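Local structure of abietadiene synthase, chloroplastic (Abies grandis, 3S9V) at residues M47-T52 with L251-K256. The protein is a chloroplast enzyme of the terpene synthase family, mainly helical with almost no strand, and including a metal-binding family domain. Numbering follows the deposited sequence.
Sequences MGYGET and LNFVLK
F253 points its rim at the flat side of the Y49 ring, and this T-shaped (edge-to-face) pair makes up the close part of the contact. The ring centroids lie 5.1 Å apart and the planes are turned 73° against each other. CZ of F253 stands 3.8 Å above the plane of the Y49 ring, over its centre, while the closest pair of atoms is F253 CE2 and Y49 CE1 at 3.9 Å. Such a geometry places the slightly positive C-H rim of one ring against the electron-rich face of the other. Phenylalanine suits the helix position because its rim at CE2 and CZ is purely C-H, and tyrosine offers a broad face to receive it. With CG anti to the backbone N (chi1 163°), the F253 ring is carried out from the helix across the gap to the loop; the nearest CA atoms, those of Y49 and V254, are still 9.5 Å apart. Here the terpene synthase chain, an assembly of helices, brings the loop joining helix 29-46 to helix 56-62 against helix 245-258, which falls in the N-terminal family region. Beyond the rings the contact is loose: no hydrogen bond crosses it, only 99 Å² of surface is buried in all, and both aromatic residues remain partly exposed. At this solvent side the exposed K256 sets off toward the loop at CB, but K256 NZ stays 5.0 Å from Y49 CE1, a suitable place for a long, charged residue whose ammonium group can probably stay hydrated. Other bonds also hold the loop: G48 O accepts from R273, Y49 pairs through its backbone with L268, and E51 forms a salt bridge with K257, the residue following the helical segment.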
loop_
_atom_site.group_PDB
_atom_site.type_symbol
_atom_site.label_atom_id
_atom_site.label_comp_id
_atom_site.label_asym_id
_atom_site.label_seq_id
_atom_site.Cartn_x
_atom_site.Cartn_y
_atom_site.Cartn_z
ATOM N N MET A 47 5.466 14.901 -14.682
ATOM C CA MET A 47 6.458 14.551 -13.673
ATOM C C MET A 47 7.892 14.636 -14.177
ATOM O O MET A 47 8.239 14.056 -15.208
ATOM C CB MET A 47 6.181 13.154 -13.123
ATOM C CG MET A 47 5.217 13.166 -11.948
ATOM S SD MET A 47 4.549 11.565 -11.556
ATOM C CE MET A 47 2.861 12.011 -11.165
ATOM N N GLY A 48 8.712 15.383 -13.443
ATOM C CA GLY A 48 10.112 15.548 -13.796
ATOM C C GLY A 48 10.964 15.344 -12.558
ATOM O O GLY A 48 11.052 14.225 -12.052
ATOM N N TYR A 49 11.588 16.410 -12.061
ATOM C CA TYR A 49 12.399 16.291 -10.856
ATOM C C TYR A 49 11.571 16.521 -9.600
ATOM O O TYR A 49 12.066 16.373 -8.481
ATOM C CB TYR A 49 13.583 17.255 -10.898
ATOM C CG TYR A 49 14.662 16.798 -11.850
ATOM C CD1 TYR A 49 14.955 17.525 -13.002
ATOM C CD2 TYR A 49 15.394 15.631 -11.595
ATOM C CE1 TYR A 49 15.950 17.107 -13.880
ATOM C CE2 TYR A 49 16.392 15.201 -12.467
ATOM C CZ TYR A 49 16.665 15.948 -13.608
ATOM O OH TYR A 49 17.647 15.537 -14.482
ATOM N N GLY A 50 10.306 16.888 -9.790
ATOM C CA GLY A 50 9.436 17.082 -8.649
ATOM C C GLY A 50 8.716 18.409 -8.552
ATOM O O GLY A 50 9.285 19.467 -8.818
ATOM N N GLU A 51 7.449 18.345 -8.159
ATOM C CA GLU A 51 6.643 19.540 -7.989
ATOM C C GLU A 51 6.441 19.794 -6.505
ATOM O O GLU A 51 6.002 18.913 -5.765
ATOM C CB GLU A 51 5.286 19.377 -8.674
ATOM C CG GLU A 51 5.360 19.474 -10.183
ATOM C CD GLU A 51 5.999 20.771 -10.638
ATOM O OE1 GLU A 51 5.582 21.844 -10.145
ATOM O OE2 GLU A 51 6.915 20.715 -11.489
ATOM N N THR A 52 6.768 21.002 -6.071
ATOM C CA THR A 52 6.616 21.361 -4.674
ATOM C C THR A 52 6.549 22.874 -4.540
ATOM O O THR A 52 6.716 23.609 -5.513
ATOM C CB THR A 52 7.791 20.804 -3.825
ATOM O OG1 THR A 52 7.574 21.109 -2.443
ATOM C CG2 THR A 52 9.103 21.413 -4.264
ATOM N N LEU A 251 22.721 24.724 -6.993
ATOM C CA LEU A 251 21.787 25.826 -6.809
ATOM C C LEU A 251 21.274 26.303 -8.166
ATOM O O LEU A 251 20.085 26.563 -8.321
ATOM C CB LEU A 251 22.446 26.968 -6.025
ATOM C CG LEU A 251 22.872 26.568 -4.603
ATOM C CD1 LEU A 251 23.527 27.742 -3.906
ATOM C CD2 LEU A 251 21.662 26.094 -3.807
ATOM N N ASN A 252 22.164 26.410 -9.150
ATOM C CA ASN A 252 21.746 26.818 -10.490
ATOM C C ASN A 252 20.716 25.812 -11.010
ATOM O O ASN A 252 19.710 26.189 -11.617
ATOM C CB ASN A 252 22.937 26.852 -11.457
ATOM C CG ASN A 252 23.867 28.021 -11.201
ATOM O OD1 ASN A 252 23.419 29.129 -10.889
ATOM N ND2 ASN A 252 25.173 27.788 -11.351
ATOM N N PHE A 253 20.987 24.528 -10.769
ATOM C CA PHE A 253 20.108 23.443 -11.192
ATOM C C PHE A 253 18.729 23.558 -10.546
ATOM O O PHE A 253 17.709 23.337 -11.200
ATOM C CB PHE A 253 20.764 22.092 -10.862
ATOM C CG PHE A 253 19.813 20.923 -10.872
ATOM C CD1 PHE A 253 19.179 20.513 -9.698
ATOM C CD2 PHE A 253 19.564 20.222 -12.045
ATOM C CE1 PHE A 253 18.313 19.418 -9.691
ATOM C CE2 PHE A 253 18.700 19.125 -12.049
ATOM C CZ PHE A 253 18.073 18.723 -10.867
ATOM N N VAL A 254 18.691 23.906 -9.263
ATOM C CA VAL A 254 17.413 24.061 -8.582
ATOM C C VAL A 254 16.689 25.283 -9.142
ATOM O O VAL A 254 15.487 25.235 -9.396
ATOM C CB VAL A 254 17.598 24.240 -7.061
ATOM C CG1 VAL A 254 16.283 24.665 -6.423
ATOM C CG2 VAL A 254 18.095 22.941 -6.444
ATOM N N LEU A 255 17.425 26.372 -9.337
ATOM C CA LEU A 255 16.840 27.600 -9.868
ATOM C C LEU A 255 16.423 27.464 -11.329
ATOM O O LEU A 255 15.619 28.258 -11.827
ATOM C CB LEU A 255 17.810 28.770 -9.706
ATOM C CG LEU A 255 17.899 29.274 -8.267
ATOM C CD1 LEU A 255 19.019 30.276 -8.127
ATOM C CD2 LEU A 255 16.562 29.895 -7.878
ATOM N N LYS A 256 16.964 26.463 -12.014
ATOM C CA LYS A 256 16.602 26.242 -13.404
ATOM C C LYS A 256 15.142 25.800 -13.412
ATOM O O LYS A 256 14.365 26.181 -14.289
ATOM C CB LYS A 256 17.484 25.156 -14.028
ATOM C CG LYS A 256 17.095 24.785 -15.456
ATOM C CD LYS A 256 18.106 23.846 -16.098
ATOM C CE LYS A 256 18.207 22.520 -15.353
ATOM N NZ LYS A 256 16.949 21.720 -15.412
#